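PDB 2C2I: 3-hydroxyacyl-thioester dehydratase Z from Mycobacterium tuberculosis, which probably catalyses the reversible hydration of trans-2-enoyl-CoA to (3R)-3-hydroxyacyl-CoA as a hotdog-fold homodimer. Local coordinates for residues A[40-43]-A[44-47]; A[72-75]-A[76-79]; A[131-134]-A[135-138]. All coordinates share one frame; numbering follows the deposited sequence.

Contact 1 (A[40-43]-A[44-47]); sequences DHQW and IHVD
Ile-44 sets its CG2 methyl over the indole of Trp-43, 3.5 Å from the centroid of the six-membered ring and 5° off the normal, a tight CH-pi contact between chain neighbours. Its other branch has CG1 between the backbone N and the carbonyl carbon (chi1 62°), which carries CD1 to 3.6 Å from Gln-42 NE2 and CG1 over a face of the His-45 ring. Gln-42 is the N-cap of helix 43-46; its O accepts from His-45 N (3.0 Å) and Val-46 N. Leu-85 and Ala-86 of the second subunit pack on this side.

On the Asp-40 side the contact is looser and carried by one water, with His-41 exposed. Asp-40 OD1 closes an Asx turn on Gln-42 N (3.1 Å) and lies at the edge of the His-45 ring, the carboxylate turned 80° from it. The water bridges Asp-40 OD2 (2.7 Å), His-45 NE2 (2.6 Å) and, weakly, Gln-42 NE2, which also bonds to Ala-86 O of the second subunit. His-45 ND1 is tied to Ile-60 O. Asp-40 and His-45 are the likely catalytic pair of an R-specific hydratase, and the water held between them is consistent with the site of the one added to the enoyl double bond.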
loop_
_atom_site.group_PDB
_atom_site.type_symbol
_atom_site.label_atom_id
_atom_site.label_comp_id
_atom_site.label_asym_id
_atom_site.label_seq_id
_atom_site.Cartn_x
_atom_site.Cartn_y
_atom_site.Cartn_z
ATOM N N ASP A 40 9.553 -5.511 5.371
ATOM C CA ASP A 40 9.843 -4.323 6.155
ATOM C C ASP A 40 9.788 -4.701 7.635
ATOM O O ASP A 40 8.699 -4.858 8.201
ATOM C CB ASP A 40 8.873 -3.176 5.809
ATOM C CG ASP A 40 9.216 -1.868 6.537
ATOM O OD1 ASP A 40 10.040 -1.860 7.483
ATOM O OD2 ASP A 40 8.645 -0.825 6.168
ATOM N N HIS A 41 10.965 -4.904 8.238
ATOM C CA HIS A 41 11.053 -5.244 9.666
ATOM C C HIS A 41 11.617 -4.093 10.477
ATOM O O HIS A 41 12.311 -4.313 11.473
ATOM C CB HIS A 41 11.912 -6.516 9.870
ATOM C CG HIS A 41 11.268 -7.770 9.355
ATOM N ND1 HIS A 41 11.475 -8.237 8.078
ATOM C CD2 HIS A 41 10.405 -8.635 9.936
ATOM C CE1 HIS A 41 10.774 -9.344 7.895
ATOM N NE2 HIS A 41 10.126 -9.613 9.015
ATOM N N GLN A 42 11.316 -2.852 10.091
ATOM C CA GLN A 42 11.913 -1.731 10.794
ATOM C C GLN A 42 11.538 -1.792 12.279
ATOM O O GLN A 42 10.423 -2.178 12.633
ATOM C CB GLN A 42 11.529 -0.385 10.195
ATOM C CG GLN A 42 12.527 0.691 10.609
ATOM C CD GLN A 42 12.226 2.079 10.062
ATOM O OE1 GLN A 42 12.914 3.012 10.401
ATOM N NE2 GLN A 42 11.188 2.215 9.223
ATOM N N TRP A 43 12.493 -1.427 13.124
ATOM C CA TRP A 43 12.290 -1.460 14.567
ATOM C C TRP A 43 11.034 -0.725 15.050
ATOM O O TRP A 43 10.367 -1.201 15.963
ATOM C CB TRP A 43 13.516 -0.950 15.307
ATOM C CG TRP A 43 13.851 0.482 15.044
ATOM C CD1 TRP A 43 14.576 0.969 14.000
ATOM C CD2 TRP A 43 13.441 1.617 15.810
ATOM N NE1 TRP A 43 14.696 2.332 14.095
ATOM C CE2 TRP A 43 14.011 2.759 15.202
ATOM C CE3 TRP A 43 12.684 1.780 16.983
ATOM C CZ2 TRP A 43 13.822 4.050 15.699
ATOM C CZ3 TRP A 43 12.511 3.075 17.494
ATOM C CH2 TRP A 43 13.074 4.191 16.849
ATOM N N ILE A 44 10.705 0.415 14.433
ATOM C CA ILE A 44 9.515 1.191 14.824
ATOM C C ILE A 44 8.206 0.374 14.751
ATOM O O ILE A 44 7.230 0.713 15.419
ATOM C CB ILE A 44 9.354 2.503 14.020
ATOM C CG1 ILE A 44 9.173 2.212 12.518
ATOM C CG2 ILE A 44 10.545 3.419 14.233
ATOM C CD1 ILE A 44 8.868 3.480 11.699
ATOM N N HIS A 45 8.193 -0.685 13.944
ATOM C CA HIS A 45 7.000 -1.523 13.792
ATOM C C HIS A 45 7.074 -2.804 14.615
ATOM O O HIS A 45 6.042 -3.287 15.090
ATOM C CB HIS A 45 6.743 -1.888 12.319
ATOM C CG HIS A 45 6.804 -0.716 11.382
ATOM N ND1 HIS A 45 5.970 0.384 11.493
ATOM C CD2 HIS A 45 7.606 -0.475 10.316
ATOM C CE1 HIS A 45 6.268 1.251 10.545
ATOM N NE2 HIS A 45 7.248 0.750 9.813
ATOM N N VAL A 46 8.277 -3.366 14.778
ATOM C CA VAL A 46 8.357 -4.743 15.282
ATOM C C VAL A 46 9.250 -4.973 16.507
ATOM O O VAL A 46 9.293 -6.094 17.023
ATOM C CB VAL A 46 8.686 -5.782 14.161
ATOM C CG1 VAL A 46 7.650 -5.708 13.015
ATOM C CG2 VAL A 46 10.075 -5.575 13.632
ATOM N N ASP A 47 9.911 -3.925 16.983
ATOM C CA ASP A 47 10.846 -4.071 18.098
ATOM C C ASP A 47 10.318 -3.328 19.307
ATOM O O ASP A 47 10.620 -2.154 19.478
ATOM C CB ASP A 47 12.223 -3.528 17.705
ATOM C CG ASP A 47 13.320 -3.926 18.698
ATOM O OD1 ASP A 47 13.038 -3.972 19.904
ATOM O OD2 ASP A 47 14.455 -4.190 18.253
HETATM O O HOH W 1 8.831 1.328 7.786
#

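Contact 2 (A[72-75]-A[76-79])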
loop_
_atom_site.group_PDB
_atom_site.type_symbol
_atom_site.label_atom_id
_atom_site.label_comp_id
_atom_site.label_asym_id
_atom_site.label_seq_id
_atom_site.Cartn_x
_atom_site.Cartn_y
_atom_site.Cartn_z
ATOM N N ARG A 72 -10.653 -4.453 3.176
ATOM C CA ARG A 72 -11.438 -5.024 4.295
ATOM C C ARG A 72 -12.478 -4.018 4.795
ATOM O O ARG A 72 -13.633 -4.366 5.019
ATOM C CB ARG A 72 -10.535 -5.427 5.465
ATOM C CG ARG A 72 -11.284 -5.803 6.734
ATOM C CD ARG A 72 -10.336 -6.194 7.850
ATOM N NE ARG A 72 -11.077 -6.724 8.987
ATOM C CZ ARG A 72 -10.593 -6.815 10.221
ATOM N NH1 ARG A 72 -9.355 -6.419 10.485
ATOM N NH2 ARG A 72 -11.360 -7.300 11.194
ATOM N N LEU A 73 -12.047 -2.782 4.987
ATOM C CA LEU A 73 -12.915 -1.768 5.606
ATOM C C LEU A 73 -14.062 -1.370 4.665
ATOM O O LEU A 73 -15.217 -1.206 5.100
ATOM C CB LEU A 73 -12.075 -0.585 6.083
ATOM C CG LEU A 73 -10.997 -0.886 7.154
ATOM C CD1 LEU A 73 -10.242 0.371 7.545
ATOM C CD2 LEU A 73 -11.576 -1.523 8.394
ATOM N N GLN A 74 -13.749 -1.238 3.382
ATOM C CA GLN A 74 -14.758 -0.934 2.352
ATOM C C GLN A 74 -15.742 -2.100 2.151
ATOM O O GLN A 74 -16.914 -1.872 1.918
ATOM C CB GLN A 74 -14.087 -0.514 1.043
ATOM C CG GLN A 74 -13.401 0.858 1.167
ATOM C CD GLN A 74 -12.438 1.171 0.036
ATOM O OE1 GLN A 74 -12.258 0.379 -0.884
ATOM N NE2 GLN A 74 -11.799 2.338 0.115
ATOM N N HIS A 75 -15.273 -3.337 2.328
ATOM C CA HIS A 75 -16.156 -4.520 2.250
ATOM C C HIS A 75 -17.233 -4.503 3.351
ATOM O O HIS A 75 -18.346 -5.005 3.141
ATOM C CB HIS A 75 -15.323 -5.808 2.315
ATOM C CG HIS A 75 -16.114 -7.064 2.114
ATOM N ND1 HIS A 75 -16.432 -7.548 0.862
ATOM C CD2 HIS A 75 -16.629 -7.949 3.000
ATOM C CE1 HIS A 75 -17.114 -8.673 0.983
ATOM N NE2 HIS A 75 -17.251 -8.938 2.269
ATOM N N GLN A 76 -16.907 -3.899 4.497
ATOM C CA GLN A 76 -17.845 -3.681 5.593
ATOM C C GLN A 76 -18.903 -2.628 5.228
ATOM O O GLN A 76 -19.982 -2.592 5.839
ATOM C CB GLN A 76 -17.116 -3.239 6.873
ATOM C CG GLN A 76 -16.299 -4.339 7.555
ATOM C CD GLN A 76 -15.622 -3.880 8.828
ATOM O OE1 GLN A 76 -15.822 -2.756 9.289
ATOM N NE2 GLN A 76 -14.826 -4.753 9.414
HETATM N N MSE A 77 -18.594 -1.792 4.236
HETATM C CA MSE A 77 -19.481 -0.687 3.826
HETATM C C MSE A 77 -20.460 -1.018 2.703
HETATM O O MSE A 77 -21.615 -0.598 2.749
HETATM C CB MSE A 77 -18.648 0.511 3.380
HETATM C CG MSE A 77 -17.663 1.019 4.405
HETATM SE SE MSE A 77 -16.694 2.474 3.576
HETATM C CE MSE A 77 -15.154 2.509 4.640
ATOM N N TYR A 78 -19.990 -1.710 1.667
ATOM C CA TYR A 78 -20.810 -1.971 0.466
ATOM C C TYR A 78 -20.277 -3.158 -0.286
ATOM O O TYR A 78 -19.124 -3.570 -0.088
ATOM C CB TYR A 78 -20.874 -0.753 -0.483
ATOM C CG TYR A 78 -19.526 -0.287 -0.989
ATOM C CD1 TYR A 78 -19.042 -0.682 -2.238
ATOM C CD2 TYR A 78 -18.730 0.533 -0.208
ATOM C CE1 TYR A 78 -17.781 -0.255 -2.684
ATOM C CE2 TYR A 78 -17.481 0.957 -0.636
ATOM C CZ TYR A 78 -17.011 0.565 -1.859
ATOM O OH TYR A 78 -15.766 1.025 -2.245
ATOM N N THR A 79 -21.131 -3.729 -1.131
ATOM C CA THR A 79 -20.687 -4.714 -2.095
ATOM C C THR A 79 -21.313 -4.378 -3.440
ATOM O O THR A 79 -22.294 -3.643 -3.502
ATOM C CB THR A 79 -21.073 -6.148 -1.696
ATOM O OG1 THR A 79 -22.492 -6.241 -1.593
ATOM C CG2 THR A 79 -20.431 -6.535 -0.345
#
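With CG anti to the carbonyl carbon (chi1 -69°) and an extended chain beyond it, Gln-74 runs out beside Tyr-78, whose CG stands between its own backbone N and carbonyl carbon (chi1 59°), bringing CD2 and CE2 near Gln-74 O and CE2 near Gln-74 CB. The two side chains therefore lie alongside each other and point the same way, amide and ring planes 29° apart. Tyr-78 OH is 3.8 Å from Gln-74 OE1, too long for a bond, and 4.0 Å from Gln-74 CB, while Gln-74 NE2 is hydrogen-bonded to Thr-129 OG1 of strand 122-133. Tyr-78 rests on Val-127 of the same strand and on Val-18 and Phe-4.

At the helix end Gln-74 O accepts two backbone N-H groups: Tyr-78 N at 3.1 Å, nearly in line with the C=O bond, and Met-77 N at 2.9 Å from well above the carbonyl plane. Just before it, Gln-76 N makes weak bonds to Arg-72 O and Leu-73 O.

Met-77, present as selenomethionine, sends its chain back along the helix: CG passes 3.4 Å from Leu-73 O and SE lies 4.1 Å from Gln-74 CA. Ala-108 and Ser-110 of strand 105-119 meet its side chain. Gln-76 leaves on another side, its CB 3.3 Å from Leu-73 O, and its OE1 accepts from Asp-22 N of strand 17-25. His-75, exposed, and Thr-79 barely meet, CE1 to CG2 at 4.2 Å.

In strand 79-80, Thr-79 shares backbone bonds with Arg-2 and Phe-4. Helix 70-75 and its exit lie against the antiparallel sheet, the pairing of central helical segment and curved sheet that gives the hotdog fold its name.

Contact 3 (A[131-134]-A[135-138]); sequences VEVE and GSAK
Val-133 to Ser-136 form a type I beta turn, Glu-134 and Gly-135 at its corners, closed by a nearly straight bond from Ser-136 N to Val-133 O (3.2 Å, 170° at the hydrogen). The turn ends strand 122-133 of the hotdog sheet and opens the loop leading to strand 141-149. Of the side chains that touch across the turn, Val-133 is buried: CG1, placed between the backbone N and the carbonyl carbon at chi1 47°, faces the returning loop, with Ser-136 OG at 4.0 Å and Lys-138 O at 4.2 Å. Val-106, Ser-104 and Ala-140 also pack on it.

Glu-134 leaves in another direction. Its extended chain, CG anti to the backbone N, carries the carboxylate to Arg-105, where OE2 makes a salt bridge; Glu-132 OE2 is likewise paired with Arg-107 NE, so both acids tie this strand end to strand 105-119. Glu-134 also touches Trp-23. Across the turn Ser-136 and Lys-138 lie on Ala-98, one of the residues that line the substrate site by analogy with related enzymes.

Few direct contacts join the two arms of the loop, and a water links them. It accepts from Val-133 N at 3.1 Å, and its oxygen is 3.0 Å from Ser-136 O and 2.7 Å from Lys-138 O; it can donate to either, though it has more acceptors in reach than protons.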
loop_
_atom_site.group_PDB
_atom_site.type_symbol
_atom_site.label_atom_id
_atom_site.label_comp_id
_atom_site.label_asym_id
_atom_site.label_seq_id
_atom_site.Cartn_x
_atom_site.Cartn_y
_atom_site.Cartn_z
ATOM N N VAL A 131 -9.228 7.264 7.063
ATOM C CA VAL A 131 -9.126 6.298 8.141
ATOM C C VAL A 131 -8.798 7.084 9.414
ATOM O O VAL A 131 -7.747 7.735 9.498
ATOM C CB VAL A 131 -8.020 5.223 7.877
ATOM C CG1 VAL A 131 -8.034 4.151 8.961
ATOM C CG2 VAL A 131 -8.220 4.550 6.524
ATOM N N GLU A 132 -9.706 7.036 10.391
ATOM C CA GLU A 132 -9.445 7.641 11.698
ATOM C C GLU A 132 -8.847 6.615 12.638
ATOM O O GLU A 132 -9.079 5.419 12.483
ATOM C CB GLU A 132 -10.729 8.222 12.297
ATOM C CG GLU A 132 -11.755 7.201 12.728
ATOM C CD GLU A 132 -13.045 7.883 13.206
ATOM O OE1 GLU A 132 -12.973 8.755 14.106
ATOM O OE2 GLU A 132 -14.117 7.563 12.666
ATOM N N VAL A 133 -8.094 7.088 13.635
ATOM C CA VAL A 133 -7.557 6.189 14.669
ATOM C C VAL A 133 -7.997 6.719 16.047
ATOM O O VAL A 133 -7.841 7.892 16.337
ATOM C CB VAL A 133 -5.995 5.937 14.520
ATOM C CG1 VAL A 133 -5.206 7.232 14.300
ATOM C CG2 VAL A 133 -5.436 5.139 15.688
ATOM N N GLU A 134 -8.559 5.838 16.863
ATOM C CA GLU A 134 -9.340 6.226 18.048
ATOM C C GLU A 134 -8.694 7.161 19.088
ATOM O O GLU A 134 -9.418 7.930 19.744
ATOM C CB GLU A 134 -9.913 4.983 18.719
ATOM C CG GLU A 134 -11.103 5.247 19.640
ATOM C CD GLU A 134 -11.749 3.974 20.106
ATOM O OE1 GLU A 134 -11.009 3.025 20.433
ATOM O OE2 GLU A 134 -12.999 3.918 20.130
ATOM N N GLY A 135 -7.371 7.139 19.232
ATOM C CA GLY A 135 -6.694 8.062 20.179
ATOM C C GLY A 135 -6.030 9.358 19.693
ATOM O O GLY A 135 -5.255 9.967 20.445
ATOM N N SER A 136 -6.299 9.799 18.459
ATOM C CA SER A 136 -5.749 11.078 17.976
ATOM C C SER A 136 -6.751 11.892 17.107
ATOM O O SER A 136 -7.707 11.343 16.553
ATOM C CB SER A 136 -4.360 10.893 17.302
ATOM O OG SER A 136 -4.404 10.859 15.874
ATOM N N ALA A 137 -6.540 13.203 17.025
ATOM C CA ALA A 137 -7.419 14.078 16.242
ATOM C C ALA A 137 -7.163 13.890 14.744
ATOM O O ALA A 137 -8.089 13.998 13.946
ATOM C CB ALA A 137 -7.204 15.515 16.613
ATOM N N LYS A 138 -5.903 13.657 14.387
ATOM C CA LYS A 138 -5.483 13.575 12.977
ATOM C C LYS A 138 -5.822 12.191 12.410
ATOM O O LYS A 138 -5.733 11.203 13.128
ATOM C CB LYS A 138 -3.978 13.860 12.826
ATOM C CG LYS A 138 -3.552 15.310 13.115
ATOM C CD LYS A 138 -2.033 15.467 12.953
ATOM C CE LYS A 138 -1.538 16.847 13.377
ATOM N NZ LYS A 138 -1.954 17.148 14.793
HETATM O O HOH W 2 -8.134 10.225 13.844
#

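Overall arrangement
The three contacts follow one another along the chain without touching. Contact 1 holds the probable catalytic residues; its centre lies about 29 Å from that of contact 2, on opposite sides of the chain's centre, and about 21 Å from that of contact 3. Contacts 2 and 3 approach to about 5 Å between nearest atoms, contact 2 packed on the antiparallel sheet and contact 3 at the end of one of its strands. Ser-136 of contact 3 has its side chain about 3 Å from that of Ala-98 in the presumed substrate site; in contact 1 His-45 comes about as near His-62, another presumed substrate-binding residue. The second subunit meets contact 1 through Asp-40, Gln-42, Trp-43 and Ile-44, and contact 2 through Arg-72.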